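PDB 5U47: penicillin binding protein 2X from Streptococcus thermophilus, which probably cross-links the peptides of neighbouring glycan strands in septal peptidoglycan as a transpeptidase of the divisome, and is a target of beta-lactam antibiotics. Local coordinates for residues Asp214-Tyr219 and Lys439-Thr444; Lys446-Thr451 and Lys586-Ser591; Thr590-Gly595 and Glu634-Asn639; Val628-Lys633 and Glu640-Met645. The protein carries 1 engineered substitution. One frame throughout, in Å; residues are numbered along the deposited sequence.

Contact 1 (Asp214-Tyr219 and Lys439-Thr444); sequences DGKNIY and KQVADT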
loop_
_atom_site.group_PDB
_atom_site.type_symbol
_atom_site.label_atom_id
_atom_site.label_comp_id
_atom_site.label_asym_id
_atom_site.label_seq_id
_atom_site.Cartn_x
_atom_site.Cartn_y
_atom_site.Cartn_z
ATOM N N ASP A 214 5.619 -22.248 -10.448
ATOM C CA ASP A 214 5.611 -20.782 -10.533
ATOM C C ASP A 214 4.863 -20.106 -9.383
ATOM O O ASP A 214 3.897 -20.636 -8.859
ATOM C CB ASP A 214 4.948 -20.317 -11.834
ATOM C CG ASP A 214 5.732 -20.698 -13.090
ATOM O OD1 ASP A 214 6.862 -21.222 -13.007
ATOM O OD2 ASP A 214 5.198 -20.432 -14.179
ATOM N N GLY A 215 5.315 -18.913 -9.018
ATOM C CA GLY A 215 4.641 -18.130 -8.013
ATOM C C GLY A 215 3.320 -17.623 -8.576
ATOM O O GLY A 215 3.070 -17.708 -9.768
ATOM N N LYS A 216 2.462 -17.120 -7.700
ATOM C CA LYS A 216 1.177 -16.589 -8.126
ATOM C C LYS A 216 1.354 -15.166 -8.622
ATOM O O LYS A 216 2.267 -14.456 -8.207
ATOM C CB LYS A 216 0.181 -16.666 -6.976
ATOM C CG LYS A 216 -0.171 -18.113 -6.619
ATOM C CD LYS A 216 -1.033 -18.207 -5.393
ATOM C CE LYS A 216 -1.385 -19.657 -5.067
ATOM N NZ LYS A 216 -2.229 -19.744 -3.826
ATOM N N ASN A 217 0.532 -14.773 -9.572
ATOM C CA ASN A 217 0.584 -13.398 -10.059
ATOM C C ASN A 217 -0.315 -12.506 -9.184
ATOM O O ASN A 217 -1.360 -12.950 -8.665
ATOM C CB ASN A 217 0.146 -13.322 -11.522
ATOM C CG ASN A 217 1.091 -14.047 -12.461
ATOM O OD1 ASN A 217 2.287 -14.174 -12.214
ATOM N ND2 ASN A 217 0.540 -14.528 -13.550
ATOM N N ILE A 218 0.098 -11.248 -9.018
ATOM C CA ILE A 218 -0.658 -10.295 -8.215
ATOM C C ILE A 218 -1.071 -9.141 -9.080
ATOM O O ILE A 218 -0.212 -8.491 -9.664
ATOM C CB ILE A 218 0.184 -9.758 -7.030
ATOM C CG1 ILE A 218 0.624 -10.895 -6.108
ATOM C CG2 ILE A 218 -0.588 -8.703 -6.244
ATOM C CD1 ILE A 218 -0.489 -11.533 -5.329
ATOM N N TYR A 219 -2.378 -8.934 -9.202
ATOM C CA TYR A 219 -2.928 -7.783 -9.885
ATOM C C TYR A 219 -3.229 -6.762 -8.807
ATOM O O TYR A 219 -4.079 -6.991 -7.958
ATOM C CB TYR A 219 -4.220 -8.125 -10.636
ATOM C CG TYR A 219 -4.004 -9.041 -11.821
ATOM C CD1 TYR A 219 -3.796 -10.398 -11.639
ATOM C CD2 TYR A 219 -4.022 -8.550 -13.118
ATOM C CE1 TYR A 219 -3.594 -11.257 -12.728
ATOM C CE2 TYR A 219 -3.815 -9.401 -14.215
ATOM C CZ TYR A 219 -3.610 -10.747 -14.005
ATOM O OH TYR A 219 -3.411 -11.581 -15.067
ATOM N N LYS A 439 -6.107 -6.517 -6.152
ATOM C CA LYS A 439 -7.342 -6.738 -6.896
ATOM C C LYS A 439 -7.587 -8.226 -7.096
ATOM O O LYS A 439 -8.703 -8.698 -7.001
ATOM C CB LYS A 439 -7.243 -6.088 -8.283
ATOM C CG LYS A 439 -8.484 -6.181 -9.177
ATOM C CD LYS A 439 -9.600 -5.242 -8.710
ATOM C CE LYS A 439 -10.458 -5.792 -7.572
ATOM N NZ LYS A 439 -10.974 -4.717 -6.651
ATOM N N GLN A 440 -6.530 -8.945 -7.441
ATOM C CA GLN A 440 -6.655 -10.372 -7.719
ATOM C C GLN A 440 -5.333 -11.073 -7.527
ATOM O O GLN A 440 -4.293 -10.517 -7.849
ATOM C CB GLN A 440 -7.149 -10.582 -9.166
ATOM C CG GLN A 440 -7.362 -12.015 -9.591
ATOM C CD GLN A 440 -7.825 -12.134 -11.041
ATOM O OE1 GLN A 440 -7.001 -12.279 -11.916
ATOM N NE2 GLN A 440 -9.148 -12.038 -11.293
ATOM N N VAL A 441 -5.403 -12.298 -7.018
ATOM C CA VAL A 441 -4.257 -13.189 -6.854
ATOM C C VAL A 441 -4.582 -14.348 -7.796
ATOM O O VAL A 441 -5.651 -14.968 -7.677
ATOM C CB VAL A 441 -4.140 -13.710 -5.415
ATOM C CG1 VAL A 441 -2.962 -14.671 -5.271
ATOM C CG2 VAL A 441 -4.040 -12.550 -4.435
ATOM N N ALA A 442 -3.682 -14.630 -8.740
ATOM C CA ALA A 442 -3.946 -15.634 -9.768
ATOM C C ALA A 442 -2.927 -16.744 -9.810
ATOM O O ALA A 442 -1.705 -16.496 -9.744
ATOM C CB ALA A 442 -4.024 -14.966 -11.138
ATOM N N ASP A 443 -3.434 -17.973 -9.900
ATOM C CA ASP A 443 -2.592 -19.135 -10.060
ATOM C C ASP A 443 -2.758 -19.509 -11.532
ATOM O O ASP A 443 -3.758 -20.139 -11.915
ATOM C CB ASP A 443 -2.995 -20.277 -9.122
ATOM C CG ASP A 443 -2.103 -21.515 -9.297
ATOM O OD1 ASP A 443 -1.683 -21.799 -10.436
ATOM O OD2 ASP A 443 -1.824 -22.219 -8.303
ATOM N N THR A 444 -1.793 -19.094 -12.352
ATOM C CA THR A 444 -1.833 -19.351 -13.801
ATOM C C THR A 444 -1.553 -20.788 -14.175
ATOM O O THR A 444 -1.874 -21.195 -15.280
ATOM C CB THR A 444 -0.847 -18.459 -14.582
ATOM O OG1 THR A 444 0.467 -18.634 -14.054
ATOM C CG2 THR A 444 -1.252 -17.015 -14.468
HETATM O O HOH W 1 0.793 -19.333 -10.739
#

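Contact 2 (Lys446-Thr451 and Lys586-Ser591); sequences KGTVRT and KTEETS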
loop_
_atom_site.group_PDB
_atom_site.type_symbol
_atom_site.label_atom_id
_atom_site.label_comp_id
_atom_site.label_asym_id
_atom_site.label_seq_id
_atom_site.Cartn_x
_atom_site.Cartn_y
_atom_site.Cartn_z
ATOM N N LYS A 446 -2.802 -23.389 -12.445
ATOM C CA LYS A 446 -4.080 -24.071 -12.235
ATOM C C LYS A 446 -5.270 -23.434 -12.906
ATOM O O LYS A 446 -6.311 -24.070 -13.051
ATOM C CB LYS A 446 -4.358 -24.197 -10.739
ATOM C CG LYS A 446 -3.323 -25.004 -9.975
ATOM C CD LYS A 446 -3.163 -26.394 -10.561
ATOM C CE LYS A 446 -2.257 -27.265 -9.720
ATOM N NZ LYS A 446 -1.978 -28.520 -10.469
ATOM N N GLY A 447 -5.130 -22.182 -13.314
ATOM C CA GLY A 447 -6.228 -21.480 -13.929
ATOM C C GLY A 447 -7.280 -21.067 -12.909
ATOM O O GLY A 447 -8.477 -21.064 -13.210
ATOM N N THR A 448 -6.842 -20.733 -11.704
ATOM C CA THR A 448 -7.762 -20.267 -10.677
ATOM C C THR A 448 -7.361 -18.882 -10.170
ATOM O O THR A 448 -6.206 -18.468 -10.267
ATOM C CB THR A 448 -7.861 -21.247 -9.495
ATOM O OG1 THR A 448 -6.575 -21.420 -8.905
ATOM C CG2 THR A 448 -8.373 -22.583 -9.948
ATOM N N VAL A 449 -8.333 -18.179 -9.611
ATOM C CA VAL A 449 -8.118 -16.848 -9.080
ATOM C C VAL A 449 -8.903 -16.621 -7.808
ATOM O O VAL A 449 -9.847 -17.365 -7.500
ATOM C CB VAL A 449 -8.604 -15.760 -10.064
ATOM C CG1 VAL A 449 -7.890 -15.898 -11.405
ATOM C CG2 VAL A 449 -10.137 -15.806 -10.254
ATOM N N ARG A 450 -8.486 -15.590 -7.083
ATOM C CA ARG A 450 -9.202 -15.039 -5.920
ATOM C C ARG A 450 -9.257 -13.552 -6.218
ATOM O O ARG A 450 -8.208 -12.919 -6.394
ATOM C CB ARG A 450 -8.477 -15.305 -4.605
ATOM C CG ARG A 450 -8.620 -16.747 -4.186
ATOM C CD ARG A 450 -7.775 -17.103 -2.980
ATOM N NE ARG A 450 -8.294 -16.573 -1.717
ATOM C CZ ARG A 450 -9.283 -17.122 -0.991
ATOM N NH1 ARG A 450 -9.931 -18.204 -1.401
ATOM N NH2 ARG A 450 -9.647 -16.564 0.158
ATOM N N THR A 451 -10.475 -13.023 -6.321
ATOM C CA THR A 451 -10.706 -11.632 -6.699
ATOM C C THR A 451 -11.359 -10.829 -5.567
ATOM O O THR A 451 -12.321 -11.288 -4.939
ATOM C CB THR A 451 -11.548 -11.607 -7.988
ATOM O OG1 THR A 451 -10.901 -12.427 -8.974
ATOM C CG2 THR A 451 -11.682 -10.173 -8.537
ATOM N N LYS A 586 -16.333 -16.279 -14.084
ATOM C CA LYS A 586 -16.573 -17.666 -14.494
ATOM C C LYS A 586 -15.318 -18.523 -14.243
ATOM O O LYS A 586 -15.310 -19.727 -14.543
ATOM C CB LYS A 586 -16.949 -17.715 -15.983
ATOM C CG LYS A 586 -18.129 -16.819 -16.337
ATOM C CD LYS A 586 -18.458 -16.831 -17.819
ATOM C CE LYS A 586 -19.578 -15.844 -18.112
ATOM N NZ LYS A 586 -19.967 -15.820 -19.547
ATOM N N THR A 587 -14.264 -17.899 -13.700
ATOM C CA THR A 587 -13.016 -18.607 -13.418
ATOM C C THR A 587 -13.141 -19.247 -12.046
ATOM O O THR A 587 -13.594 -18.611 -11.095
ATOM C CB THR A 587 -11.764 -17.672 -13.431
ATOM O OG1 THR A 587 -11.724 -16.904 -14.640
ATOM C CG2 THR A 587 -10.469 -18.484 -13.323
ATOM N N GLU A 588 -12.737 -20.508 -11.954
ATOM C CA GLU A 588 -12.755 -21.249 -10.704
ATOM C C GLU A 588 -11.970 -20.474 -9.647
ATOM O O GLU A 588 -10.967 -19.822 -9.967
ATOM C CB GLU A 588 -12.144 -22.629 -10.933
ATOM C CG GLU A 588 -12.032 -23.529 -9.705
ATOM C CD GLU A 588 -11.410 -24.887 -10.036
ATOM O OE1 GLU A 588 -11.130 -25.152 -11.224
ATOM O OE2 GLU A 588 -11.187 -25.690 -9.105
ATOM N N GLU A 589 -12.437 -20.524 -8.403
ATOM C CA GLU A 589 -11.782 -19.807 -7.318
ATOM C C GLU A 589 -10.731 -20.667 -6.608
ATOM O O GLU A 589 -10.978 -21.815 -6.289
ATOM C CB GLU A 589 -12.820 -19.250 -6.321
ATOM C CG GLU A 589 -12.202 -18.302 -5.292
ATOM C CD GLU A 589 -13.219 -17.687 -4.362
ATOM O OE1 GLU A 589 -13.351 -18.234 -3.265
ATOM O OE2 GLU A 589 -13.911 -16.692 -4.731
ATOM N N THR A 590 -9.562 -20.086 -6.346
ATOM C CA THR A 590 -8.469 -20.796 -5.658
ATOM C C THR A 590 -8.876 -21.027 -4.210
ATOM O O THR A 590 -9.424 -20.130 -3.558
ATOM C CB THR A 590 -7.149 -19.969 -5.651
ATOM O OG1 THR A 590 -6.876 -19.438 -6.953
ATOM C CG2 THR A 590 -5.973 -20.834 -5.198
ATOM N N SER A 591 -8.628 -22.229 -3.707
ATOM C CA SER A 591 -8.961 -22.549 -2.324
ATOM C C SER A 591 -7.921 -21.933 -1.373
ATOM O O SER A 591 -6.754 -21.720 -1.757
ATOM C CB SER A 591 -9.052 -24.075 -2.133
ATOM O OG SER A 591 -7.777 -24.668 -2.284
HETATM O O HOH W 2 -12.788 -14.815 -6.215
#

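Contact 3 (Thr590-Gly595 and Glu634-Asn639); sequences TSYQTG and ENIKAN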
loop_
_atom_site.group_PDB
_atom_site.type_symbol
_atom_site.label_atom_id
_atom_site.label_comp_id
_atom_site.label_asym_id
_atom_site.label_seq_id
_atom_site.Cartn_x
_atom_site.Cartn_y
_atom_site.Cartn_z
ATOM N N THR A 590 -9.562 -20.086 -6.346
ATOM C CA THR A 590 -8.469 -20.796 -5.658
ATOM C C THR A 590 -8.876 -21.027 -4.210
ATOM O O THR A 590 -9.424 -20.130 -3.558
ATOM C CB THR A 590 -7.149 -19.969 -5.651
ATOM O OG1 THR A 590 -6.876 -19.438 -6.953
ATOM C CG2 THR A 590 -5.973 -20.834 -5.198
ATOM N N SER A 591 -8.628 -22.229 -3.707
ATOM C CA SER A 591 -8.961 -22.549 -2.324
ATOM C C SER A 591 -7.921 -21.933 -1.373
ATOM O O SER A 591 -6.754 -21.720 -1.757
ATOM C CB SER A 591 -9.052 -24.075 -2.133
ATOM O OG SER A 591 -7.777 -24.668 -2.284
ATOM N N TYR A 592 -8.352 -21.621 -0.148
ATOM C CA TYR A 592 -7.456 -21.081 0.890
ATOM C C TYR A 592 -7.942 -21.508 2.272
ATOM O O TYR A 592 -9.143 -21.562 2.511
ATOM C CB TYR A 592 -7.391 -19.533 0.861
ATOM C CG TYR A 592 -6.533 -18.953 1.974
ATOM C CD1 TYR A 592 -5.131 -19.020 1.913
ATOM C CD2 TYR A 592 -7.112 -18.381 3.108
ATOM C CE1 TYR A 592 -4.340 -18.525 2.939
ATOM C CE2 TYR A 592 -6.327 -17.873 4.141
ATOM C CZ TYR A 592 -4.947 -17.931 4.049
ATOM O OH TYR A 592 -4.170 -17.424 5.080
ATOM N N GLN A 593 -7.005 -21.831 3.156
ATOM C CA GLN A 593 -7.327 -22.163 4.545
ATOM C C GLN A 593 -6.283 -21.513 5.465
ATOM O O GLN A 593 -5.138 -21.293 5.069
ATOM C CB GLN A 593 -7.478 -23.683 4.736
ATOM C CG GLN A 593 -6.326 -24.528 4.269
ATOM C CD GLN A 593 -6.644 -26.024 4.316
ATOM O OE1 GLN A 593 -7.596 -26.505 3.690
ATOM N NE2 GLN A 593 -5.839 -26.760 5.039
ATOM N N THR A 594 -6.685 -21.157 6.672
ATOM C CA THR A 594 -5.779 -20.450 7.570
ATOM C C THR A 594 -4.636 -21.276 8.076
ATOM O O THR A 594 -3.552 -20.741 8.295
ATOM C CB THR A 594 -6.473 -19.934 8.849
ATOM O OG1 THR A 594 -6.948 -21.033 9.630
ATOM C CG2 THR A 594 -7.635 -19.022 8.530
ATOM N N GLY A 595 -4.870 -22.577 8.248
ATOM C CA GLY A 595 -3.911 -23.418 8.942
ATOM C C GLY A 595 -4.087 -23.099 10.438
ATOM O O GLY A 595 -4.973 -22.305 10.814
ATOM N N GLU A 634 -10.629 -25.315 7.151
ATOM C CA GLU A 634 -11.860 -24.900 6.553
ATOM C C GLU A 634 -11.523 -23.962 5.391
ATOM O O GLU A 634 -10.697 -23.062 5.534
ATOM C CB GLU A 634 -12.698 -24.173 7.599
ATOM C CG GLU A 634 -14.083 -23.804 7.123
ATOM C CD GLU A 634 -14.988 -23.325 8.246
ATOM O OE1 GLU A 634 -14.689 -23.593 9.436
ATOM O OE2 GLU A 634 -16.009 -22.678 7.922
ATOM N N ASN A 635 -12.143 -24.185 4.237
ATOM C CA ASN A 635 -11.880 -23.332 3.088
ATOM C C ASN A 635 -12.520 -21.984 3.320
ATOM O O ASN A 635 -13.659 -21.920 3.782
ATOM C CB ASN A 635 -12.418 -23.917 1.793
ATOM C CG ASN A 635 -12.014 -23.073 0.601
ATOM O OD1 ASN A 635 -10.837 -23.017 0.260
ATOM N ND2 ASN A 635 -12.980 -22.394 -0.017
ATOM N N ILE A 636 -11.768 -20.915 3.038
ATOM C CA ILE A 636 -12.246 -19.556 3.190
ATOM C C ILE A 636 -12.295 -18.930 1.787
ATOM O O ILE A 636 -11.264 -18.816 1.111
ATOM C CB ILE A 636 -11.325 -18.725 4.091
ATOM C CG1 ILE A 636 -11.133 -19.400 5.436
ATOM C CG2 ILE A 636 -11.913 -17.344 4.343
ATOM C CD1 ILE A 636 -10.150 -18.652 6.306
ATOM N N LYS A 637 -13.493 -18.552 1.351
ATOM C CA LYS A 637 -13.673 -17.965 0.031
ATOM C C LYS A 637 -13.083 -16.570 -0.005
ATOM O O LYS A 637 -12.873 -15.950 1.032
ATOM C CB LYS A 637 -15.160 -17.900 -0.327
ATOM C CG LYS A 637 -15.807 -19.281 -0.436
ATOM C CD LYS A 637 -17.285 -19.227 -0.761
ATOM C CE LYS A 637 -17.810 -20.647 -0.917
ATOM N NZ LYS A 637 -19.265 -20.704 -1.245
ATOM N N ALA A 638 -12.814 -16.085 -1.206
ATOM C CA ALA A 638 -12.360 -14.718 -1.354
ATOM C C ALA A 638 -13.438 -13.800 -0.755
ATOM O O ALA A 638 -14.637 -14.001 -0.971
ATOM C CB ALA A 638 -12.124 -14.379 -2.817
ATOM N N ASN A 639 -12.988 -12.819 0.008
ATOM C CA ASN A 639 -13.839 -11.809 0.644
ATOM C C ASN A 639 -14.688 -12.316 1.793
ATOM O O ASN A 639 -15.509 -11.573 2.301
ATOM C CB ASN A 639 -14.706 -11.117 -0.413
ATOM C CG ASN A 639 -13.870 -10.644 -1.574
ATOM O OD1 ASN A 639 -12.895 -9.918 -1.367
ATOM N ND2 ASN A 639 -14.198 -11.098 -2.795
HETATM O O HOH W 3 -12.347 -20.488 -2.395
HETATM O O HOH W 4 -9.106 -24.755 1.365
HETATM O O HOH W 5 -9.260 -21.813 7.384
#

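Contact 4 (Val628-Lys633 and Glu640-Met645); sequences VSVDAK and EQILIM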
loop_
_atom_site.group_PDB
_atom_site.type_symbol
_atom_site.label_atom_id
_atom_site.label_comp_id
_atom_site.label_asym_id
_atom_site.label_seq_id
_atom_site.Cartn_x
_atom_site.Cartn_y
_atom_site.Cartn_z
ATOM N N VAL A 628 -11.130 -18.542 16.656
ATOM C CA VAL A 628 -11.365 -18.104 15.276
ATOM C C VAL A 628 -12.696 -18.702 14.828
ATOM O O VAL A 628 -13.006 -19.855 15.184
ATOM C CB VAL A 628 -10.222 -18.542 14.337
ATOM C CG1 VAL A 628 -10.382 -17.919 12.958
ATOM C CG2 VAL A 628 -8.867 -18.145 14.926
ATOM N N SER A 629 -13.465 -17.946 14.034
ATOM C CA SER A 629 -14.813 -18.386 13.606
ATOM C C SER A 629 -14.836 -19.483 12.528
ATOM O O SER A 629 -15.909 -19.977 12.182
ATOM C CB SER A 629 -15.643 -17.200 13.126
ATOM O OG SER A 629 -15.122 -16.650 11.933
ATOM N N VAL A 630 -13.669 -19.817 11.989
ATOM C CA VAL A 630 -13.500 -20.884 11.014
ATOM C C VAL A 630 -12.334 -21.753 11.493
ATOM O O VAL A 630 -11.411 -21.271 12.175
ATOM C CB VAL A 630 -13.227 -20.356 9.583
ATOM C CG1 VAL A 630 -14.433 -19.574 9.060
ATOM C CG2 VAL A 630 -11.961 -19.505 9.525
ATOM N N ASP A 631 -12.377 -23.022 11.113
ATOM C CA ASP A 631 -11.366 -23.993 11.518
ATOM C C ASP A 631 -10.103 -23.936 10.643
ATOM O O ASP A 631 -10.117 -23.389 9.545
ATOM C CB ASP A 631 -11.976 -25.400 11.481
ATOM C CG ASP A 631 -13.170 -25.559 12.429
ATOM O OD1 ASP A 631 -13.223 -24.857 13.470
ATOM O OD2 ASP A 631 -14.037 -26.413 12.136
ATOM N N ALA A 632 -9.033 -24.553 11.141
ATOM C CA ALA A 632 -7.730 -24.548 10.483
ATOM C C ALA A 632 -7.738 -25.065 9.048
ATOM O O ALA A 632 -6.980 -24.568 8.227
ATOM C CB ALA A 632 -6.715 -25.352 11.314
ATOM N N LYS A 633 -8.587 -26.050 8.750
ATOM C CA LYS A 633 -8.639 -26.651 7.417
ATOM C C LYS A 633 -9.940 -26.345 6.691
ATOM O O LYS A 633 -10.305 -27.027 5.736
ATOM C CB LYS A 633 -8.430 -28.172 7.498
ATOM C CG LYS A 633 -7.056 -28.562 8.004
ATOM C CD LYS A 633 -6.871 -30.072 7.989
ATOM C CE LYS A 633 -5.429 -30.420 8.308
ATOM N NZ LYS A 633 -5.209 -31.889 8.311
ATOM N N GLU A 640 -14.487 -13.563 2.214
ATOM C CA GLU A 640 -15.249 -14.075 3.317
ATOM C C GLU A 640 -14.813 -13.355 4.621
ATOM O O GLU A 640 -13.642 -13.132 4.864
ATOM C CB GLU A 640 -15.085 -15.590 3.424
ATOM C CG GLU A 640 -15.828 -16.211 4.592
ATOM C CD GLU A 640 -15.839 -17.730 4.546
ATOM O OE1 GLU A 640 -15.556 -18.307 3.469
ATOM O OE2 GLU A 640 -16.143 -18.335 5.584
ATOM N N GLN A 641 -15.803 -12.982 5.420
ATOM C CA GLN A 641 -15.583 -12.283 6.665
ATOM C C GLN A 641 -15.476 -13.297 7.793
ATOM O O GLN A 641 -16.362 -14.125 7.964
ATOM C CB GLN A 641 -16.760 -11.360 6.920
ATOM C CG GLN A 641 -16.626 -10.431 8.114
ATOM C CD GLN A 641 -17.944 -9.727 8.374
ATOM O OE1 GLN A 641 -18.856 -10.308 8.967
ATOM N NE2 GLN A 641 -18.065 -8.485 7.892
ATOM N N ILE A 642 -14.407 -13.217 8.574
ATOM C CA ILE A 642 -14.213 -14.132 9.689
ATOM C C ILE A 642 -13.869 -13.352 10.951
ATOM O O ILE A 642 -13.409 -12.202 10.875
ATOM C CB ILE A 642 -13.113 -15.183 9.396
ATOM C CG1 ILE A 642 -11.722 -14.541 9.347
ATOM C CG2 ILE A 642 -13.445 -15.955 8.115
ATOM C CD1 ILE A 642 -10.598 -15.547 9.422
ATOM N N LEU A 643 -14.093 -13.981 12.103
ATOM C CA LEU A 643 -13.776 -13.367 13.391
ATOM C C LEU A 643 -12.525 -13.991 13.992
ATOM O O LEU A 643 -12.374 -15.209 13.971
ATOM C CB LEU A 643 -14.893 -13.574 14.385
ATOM C CG LEU A 643 -16.286 -13.065 14.068
ATOM C CD1 LEU A 643 -17.203 -13.439 15.227
ATOM C CD2 LEU A 643 -16.271 -11.561 13.825
ATOM N N ILE A 644 -11.649 -13.147 14.521
ATOM C CA ILE A 644 -10.443 -13.562 15.236
ATOM C C ILE A 644 -10.611 -12.947 16.619
ATOM O O ILE A 644 -10.533 -11.719 16.773
ATOM C CB ILE A 644 -9.153 -13.040 14.573
ATOM C CG1 ILE A 644 -8.973 -13.632 13.176
ATOM C CG2 ILE A 644 -7.922 -13.374 15.413
ATOM C CD1 ILE A 644 -7.838 -12.983 12.398
ATOM N N MET A 645 -10.887 -13.779 17.622
ATOM C CA MET A 645 -11.037 -13.265 18.987
ATOM C C MET A 645 -9.701 -13.344 19.694
ATOM O O MET A 645 -9.142 -14.420 19.827
ATOM C CB MET A 645 -12.072 -14.041 19.784
ATOM C CG MET A 645 -12.464 -13.364 21.105
ATOM S SD MET A 645 -13.638 -14.367 22.032
ATOM C CE MET A 645 -12.554 -15.621 22.702
HETATM O O HOH W 6 -16.932 -16.726 10.062
#

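Contact 1 (Asp214-Tyr219 and Lys439-Thr444)
Tyr219 and Gln440 lie side by side and point the same way, with the amide of Gln440 turned 76° from the plane of the ring. OE1 of Gln440 comes to 3.6 Å from CE1 of Tyr219, and the same CE1 meets CB of Ala442 at the ring edge, 4.1 Å away. Tyr219 projects on the face of Asn217, Gln440 and Ala442, and its chi1 (-68°) sets CG beside its own backbone N. On the other face CD1 of Ile218 packs against CG2 of Val441 at 3.8 Å, and the extended chain of Lys216 slants past CG1 of Val441. Apart from Lys216, just before its strand, these side chains ride on two antiparallel strands, 217-220 and 438-443, in a mixed sheet that also takes in parts of the N-terminal region. Asn217 and Ala442 form a hydrogen-bonded pair; Ile218 and Val441 form a non-hydrogen-bonded one. At the Tyr219 end, where Tyr219 and Gln440 form a second hydrogen-bonded pair, a classic beta bulge puts Lys439 and Gln440 both opposite Tyr219: O of Tyr219 accepts from N of Lys439 at 2.8 Å and from N of Gln440 at 3.2 Å, so two donors grip one carbonyl. At the Thr444 end, CG2 of Thr444 sits 3.2 Å from ND2 of Asn217. Further out, Thr34 N holds OD1 of Asn217, Tyr36 stacks on the Tyr219 ring, and NE2 of Gln440 is bonded to Thr451 and Ser584. Lys439 turns its amine away to a salt bridge with Glu257.

Contact 2 (Lys446-Thr451 and Lys586-Ser591)
Thr448 and Thr590 cross at about a right angle, their hydroxyls meeting OG1 to OG1 at 2.8 Å, a hydrogen bond in which either could be the donor. They join strand 448-451, which pairs with strand 438-443 in a mixed sheet and starts at a G1 beta bulge (Gly447 and Thr448 facing Asp443), to the linker that runs from the transpeptidase region into the first PASTA domain. The linker adds only a single bridge, Val449 with Glu589. N of Val449 donates to O of Glu588 in its carbonyl plane at 3.1 Å, whereas N of Thr590 approaches O of Val449 from above the carbonyl plane, 53° out of it. On one flank CG2 of Thr448 lies beside the extended chain of Glu588, both side chains pointing the same way. Thr587 crosses Val449 squarely, its CB 4.0 Å from CG2 of Val449.

Arg450 runs across Thr590 at a similar angle, with CG 3.8 Å from CB of Thr590. Its chain bends at chi3 (74°), which sets NE; NH1 at the end donates to O of Thr590 at 2.9 Å, the oxygen lying in the guanidinium plane. NH1 also bonds to Ile636 O. The carboxylate of Glu589 is turned 73° from the guanidinium, and its OE1, already held by Ala638 N, gives Arg450 only a long salt bridge. OE2 of Glu589 accepts at 2.6 Å from a water that in turn accepts from N of Thr451.

Contact 3 (Thr590-Gly595 and Glu634-Asn639)
CG2 of Thr594 presses on CD1 of Ile636 at 3.4 Å, tighter than an ordinary van der Waals contact, the two side chains crossing at about a right angle. Beside this point N of Ile636 donates to O of Tyr592 at 2.8 Å, nearly along the C=O axis. CB of Ile636 meets the Tyr592 ring at its edge, next to CD2. Tyr592 CG is anti to the backbone N (chi1 177°), and the ring packs with Thr594 against Leu609 of helix 602-611, while Ile636 touches Val614; this is the packed side.

The other side belongs to Asn635, Gln593 and water. Asn635 carries CG anti to its backbone N (chi1 -175°), and its OD1 takes N of Tyr592 at 2.9 Å, with the donor tilted 24° from the amide carbonyl plane. OD1 is also gripped by a water at 2.7 Å that donates in addition to OE1 of Gln593. A second water links ND2 of Asn635 to O of Thr590. Where O of Glu634 faces N of Thr594, a third water stands between them, accepting from that N at 2.8 Å and donating to that O. One direct backbone bond, one side-chain-to-backbone bond and three bridging waters thus join the segments, an irregular pairing of loops rather than of strands, lying where the entry into the first PASTA domain runs beside the loop before its strand 641-646.

Contact 4 (Val628-Lys633 and Glu640-Met645)
OG of Ser629 takes the place of a backbone acceptor for Leu643, whose N-H points at it almost straight (175°) over 2.9 Å. The hydroxyl can do this because it stands between the backbone N and carbonyl carbon of Ser629 (chi1 67°). The return bond is main chain to main chain: N of Ser629 donates to O of Leu643 at 2.9 Å, in the carbonyl plane. That same oxygen also receives a CA-H...O contact from Val628. OG of Ser629 has a further partner, a water 2.6 Å away. O of Gln641, which this water reaches only weakly, is bonded to ND2 of Asn662. The pairing joins the end of outer strand 625-628 to the middle strand, 641-646, of the first PASTA domain's three-stranded sheet; the middle strand runs antiparallel to 625-628 and parallel to 615-619. Val628 and Ile644 make a non-hydrogen-bonded pair, and beyond Ser629 the 628-633 segment departs from the strand. Val630 still crosses Ile642 at about a right angle, CG1 of Val630 lying 3.9 Å from CG2 of Ile642. Glu640 slides past Val630 in the opposite direction, OE2 nearest CG1, while its OE1 accepts from N of Lys637.

The four contacts form a chain of neighbours from the mixed sheet to the first PASTA domain. Contacts 1 and 2, centres 10 Å apart, share that sheet, since strands 438-443 and 448-451 are adjacent in it and follow each other in sequence. Contact 2 passes to contact 3, about 12 Å between centres, through the shared Thr590 and Ser591; the centres of contacts 3 and 4 are 10 Å apart, and their segments alternate along the chain inside one PASTA domain. Contacts 1 and 4 do not touch, with centres about 23 Å apart. The linker and loop 634-639 together dock the PASTA domain on strand 448-451, connecting it through the sheet to strand 217-220.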